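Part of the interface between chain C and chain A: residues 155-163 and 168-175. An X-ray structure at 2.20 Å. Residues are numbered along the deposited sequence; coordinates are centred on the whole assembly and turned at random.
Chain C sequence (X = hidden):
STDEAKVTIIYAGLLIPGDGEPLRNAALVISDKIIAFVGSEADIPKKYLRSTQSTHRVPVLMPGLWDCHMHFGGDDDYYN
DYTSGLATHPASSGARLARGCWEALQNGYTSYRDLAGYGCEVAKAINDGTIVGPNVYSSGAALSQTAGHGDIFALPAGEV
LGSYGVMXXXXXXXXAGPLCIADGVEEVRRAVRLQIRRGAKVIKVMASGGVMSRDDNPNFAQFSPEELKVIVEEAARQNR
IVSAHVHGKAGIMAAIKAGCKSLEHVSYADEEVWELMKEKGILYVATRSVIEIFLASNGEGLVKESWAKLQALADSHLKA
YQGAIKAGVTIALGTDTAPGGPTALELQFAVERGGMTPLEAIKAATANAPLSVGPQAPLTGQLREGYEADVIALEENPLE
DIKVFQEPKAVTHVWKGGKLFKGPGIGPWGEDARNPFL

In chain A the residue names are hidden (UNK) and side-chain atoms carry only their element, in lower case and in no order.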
# COMPACT_ATOMS: atom_id res chain seq x y z
N LEU C 155 0.34 -16.57 14.89
CA LEU C 155 0.65 -15.28 14.32
C LEU C 155 -0.60 -14.44 14.15
O LEU C 155 -1.68 -14.97 13.93
CB LEU C 155 1.34 -15.46 12.96
CG LEU C 155 2.80 -15.93 13.03
CD1 LEU C 155 3.34 -16.05 11.63
CD2 LEU C 155 3.65 -14.98 13.85
N PRO C 156 -0.46 -13.11 14.21
CA PRO C 156 -1.63 -12.31 13.94
C PRO C 156 -2.05 -12.45 12.47
O PRO C 156 -1.26 -12.83 11.61
CB PRO C 156 -1.17 -10.89 14.26
CG PRO C 156 0.09 -11.02 15.02
CD PRO C 156 0.70 -12.29 14.57
N ALA C 157 -3.31 -12.11 12.20
CA ALA C 157 -3.92 -12.49 10.96
C ALA C 157 -3.36 -11.72 9.76
O ALA C 157 -3.30 -12.26 8.66
CB ALA C 157 -5.42 -12.35 11.07
N GLY C 158 -2.96 -10.47 9.97
CA GLY C 158 -2.45 -9.66 8.88
C GLY C 158 -1.16 -10.22 8.30
O GLY C 158 -0.96 -10.18 7.08
N GLU C 159 -0.31 -10.75 9.17
CA GLU C 159 0.95 -11.35 8.77
C GLU C 159 0.71 -12.58 7.94
O GLU C 159 1.33 -12.77 6.89
CB GLU C 159 1.81 -11.71 9.98
CG GLU C 159 2.50 -10.52 10.66
CD GLU C 159 1.56 -9.63 11.46
OE1 GLU C 159 0.36 -9.99 11.62
OE2 GLU C 159 2.01 -8.56 11.93
N VAL C 160 -0.22 -13.42 8.37
CA VAL C 160 -0.53 -14.67 7.65
C VAL C 160 -1.19 -14.40 6.30
O VAL C 160 -0.77 -14.93 5.30
CB VAL C 160 -1.38 -15.63 8.49
CG1 VAL C 160 -1.69 -16.90 7.72
CG2 VAL C 160 -0.63 -15.97 9.78
N LEU C 161 -2.19 -13.54 6.27
CA LEU C 161 -2.85 -13.25 5.02
C LEU C 161 -2.04 -12.34 4.09
O LEU C 161 -2.22 -12.40 2.87
CB LEU C 161 -4.24 -12.67 5.24
CG LEU C 161 -5.33 -13.75 5.29
CD1 LEU C 161 -5.46 -14.36 6.70
CD2 LEU C 161 -6.63 -13.14 4.88
N GLY C 162 -1.14 -11.53 4.65
CA GLY C 162 -0.20 -10.79 3.84
C GLY C 162 0.74 -11.73 3.10
O GLY C 162 1.06 -11.51 1.95
N SER C 163 1.18 -12.77 3.81
CA SER C 163 2.03 -13.80 3.22
C SER C 163 1.31 -14.73 2.25
O SER C 163 1.79 -14.96 1.15
CB SER C 163 2.69 -14.64 4.32
OG SER C 163 3.71 -13.91 5.01
N UNK A 168 -7.20 -5.86 2.92
CA UNK A 168 -5.91 -5.24 3.23
C UNK A 168 -5.24 -5.72 4.50
O UNK A 168 -5.01 -4.94 5.41
n UNK A 168 -6.19 -1.87 1.72
c UNK A 168 -6.03 -3.72 3.27
o UNK A 168 -7.02 -3.87 1.08
c UNK A 168 -6.45 -3.16 1.92
N UNK A 169 -4.94 -7.01 4.56
CA UNK A 169 -4.14 -7.48 5.65
C UNK A 169 -2.83 -6.69 5.79
O UNK A 169 -2.23 -6.28 4.80
c UNK A 169 -3.90 -8.96 5.30
c UNK A 169 -4.12 -9.05 3.84
c UNK A 169 -5.20 -8.06 3.58
N UNK A 170 -2.38 -6.52 7.02
CA UNK A 170 -1.26 -5.64 7.32
C UNK A 170 -0.76 -5.98 8.72
O UNK A 170 -1.45 -6.65 9.46
n UNK A 170 -3.85 -3.26 11.36
c UNK A 170 -1.75 -4.20 7.32
c UNK A 170 -3.27 -2.61 8.63
n UNK A 170 -4.57 -2.52 9.28
c UNK A 170 -4.82 -2.85 10.54
c UNK A 170 -3.04 -4.03 8.13
n UNK A 170 -6.05 -2.75 11.01
N UNK A 171 0.43 -5.49 9.09
CA UNK A 171 0.83 -5.56 10.48
C UNK A 171 -0.13 -4.79 11.38
O UNK A 171 -0.94 -3.99 10.88
c UNK A 171 1.47 -4.91 8.22
c UNK A 171 2.20 -4.87 10.49
c UNK A 171 2.69 -4.91 9.10
N UNK A 172 -0.08 -5.06 12.67
CA UNK A 172 -0.83 -4.31 13.67
C UNK A 172 -2.10 -4.99 14.13
O UNK A 172 -3.14 -4.37 14.28
N UNK A 173 -2.01 -6.28 14.36
CA UNK A 173 -3.12 -7.05 14.95
C UNK A 173 -4.39 -6.88 14.12
O UNK A 173 -5.48 -6.67 14.65
c UNK A 173 -1.22 -5.74 17.57
c UNK A 173 0.48 -7.16 18.47
c UNK A 173 -0.01 -5.90 18.22
c UNK A 173 -3.29 -6.68 16.45
o UNK A 173 1.71 -7.36 19.11
c UNK A 173 -0.27 -8.28 18.09
c UNK A 173 -1.99 -6.85 17.19
c UNK A 173 -1.48 -8.12 17.46
N UNK A 174 -4.22 -6.96 12.81
CA UNK A 174 -5.31 -6.87 11.86
C UNK A 174 -6.29 -8.00 12.14
O UNK A 174 -5.88 -9.10 12.46
c UNK A 174 -4.74 -6.99 10.44
c UNK A 174 -7.80 -8.37 6.74
n UNK A 174 -7.10 -6.19 7.71
c UNK A 174 -6.79 -10.25 7.85
c UNK A 174 -6.11 -9.43 8.72
c UNK A 174 -5.73 -6.95 9.30
c UNK A 174 -7.64 -9.71 6.88
c UNK A 174 -6.27 -5.84 8.72
c UNK A 174 -6.28 -8.06 8.61
c UNK A 174 -7.13 -7.56 7.61
N UNK A 175 -7.57 -7.70 12.07
CA UNK A 175 -8.61 -8.69 12.29
C UNK A 175 -8.86 -9.01 13.76
O UNK A 175 -9.58 -9.96 14.05
O HOH W 1 -1.62 -8.01 11.81
O HOH W 2 1.30 -7.50 14.70
O HOH W 3 -4.65 -11.00 14.40

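Position 168 carries two side-chain carbons, the second bonded to one oxygen and one nitrogen: a short amide. Its side chain is out of reach of the chain C stretch, and the residue leads into the contact without joining it. This is N168(A).

At 169, three carbons close a ring onto the backbone nitrogen. Its CB lies 3.6 Å from the O of G158(C) and 3.7 Å from the CB of L161(C), so the ring packs on the helix surface, its CB also 3.8 Å from the N of G162(C). The closed ring makes it P169(A).

Position 170 has three carbons, a nitrogen, then a carbon bearing two more nitrogens, a guanidinium chain. Its CA-to-CB bond points away from the chain C stretch, and the backbone makes the contact: the carbonyl O sits 3.2 Å from the CA of G158(C), a CA-H...O contact with 162° at the hydrogen. A CB on that glycine would fall 1.8 Å from the same oxygen, a clash. The residue is R170(A); NH1 of R170(A) donates to the O of 171 at 3.0 Å, and NH1 of R170(A) also donates to the O of 172 at 3.2 Å, bracing its own loop.

Another three-carbon ring on the backbone nitrogen marks 171. Its CA lies 3.5 Å from OE2 of E159(C), whose chain begins away from the loop and bends back to it. This is P171(A).

No side-chain atoms appear at 172. Phi of 100° and psi of 43° would jam a CB against the preceding carbonyl, so the backbone itself calls for G172(A).

Position 173 shows one carbon, then a six-carbon ring bearing an oxygen: a phenol. The ring meets the CG of P156(C) obliquely. This is Y173(A), its CD1 4.1 Å from that CG.

Nine carbons and one nitrogen at 174, mostly in fused five- and six-membered rings, form an indole lying by A157(C), G158(C) and L161(C). This is W174(A). Its CE3 is 3.8 Å from the CB of A157(C) and 3.5 Å from the N of G158(C), while CH2 lies 4.1 Å from CD2 of L161(C).

Position 175 again lacks a side chain, and its positive phi of 78° favours G175(A).

No direct hydrogen bond joins the stretches; shape and water do the work. The missing CB of G158(C) lets the O of R170(A) come close, while P169(A) packs on L161(C) and W174(A) on A157(C) and L161(C). One water donates to the O of R170(A) (2.7 Å) and OE1 of E159(C) (2.8 Å) and accepts from the N of W174(A) (3.0 Å). Another accepts from the N of A157(C) (2.8 Å) and donates to the O of W174(A) (3.0 Å), serving a helix-start amide.

Chain A 168-175: NPRPGYWG
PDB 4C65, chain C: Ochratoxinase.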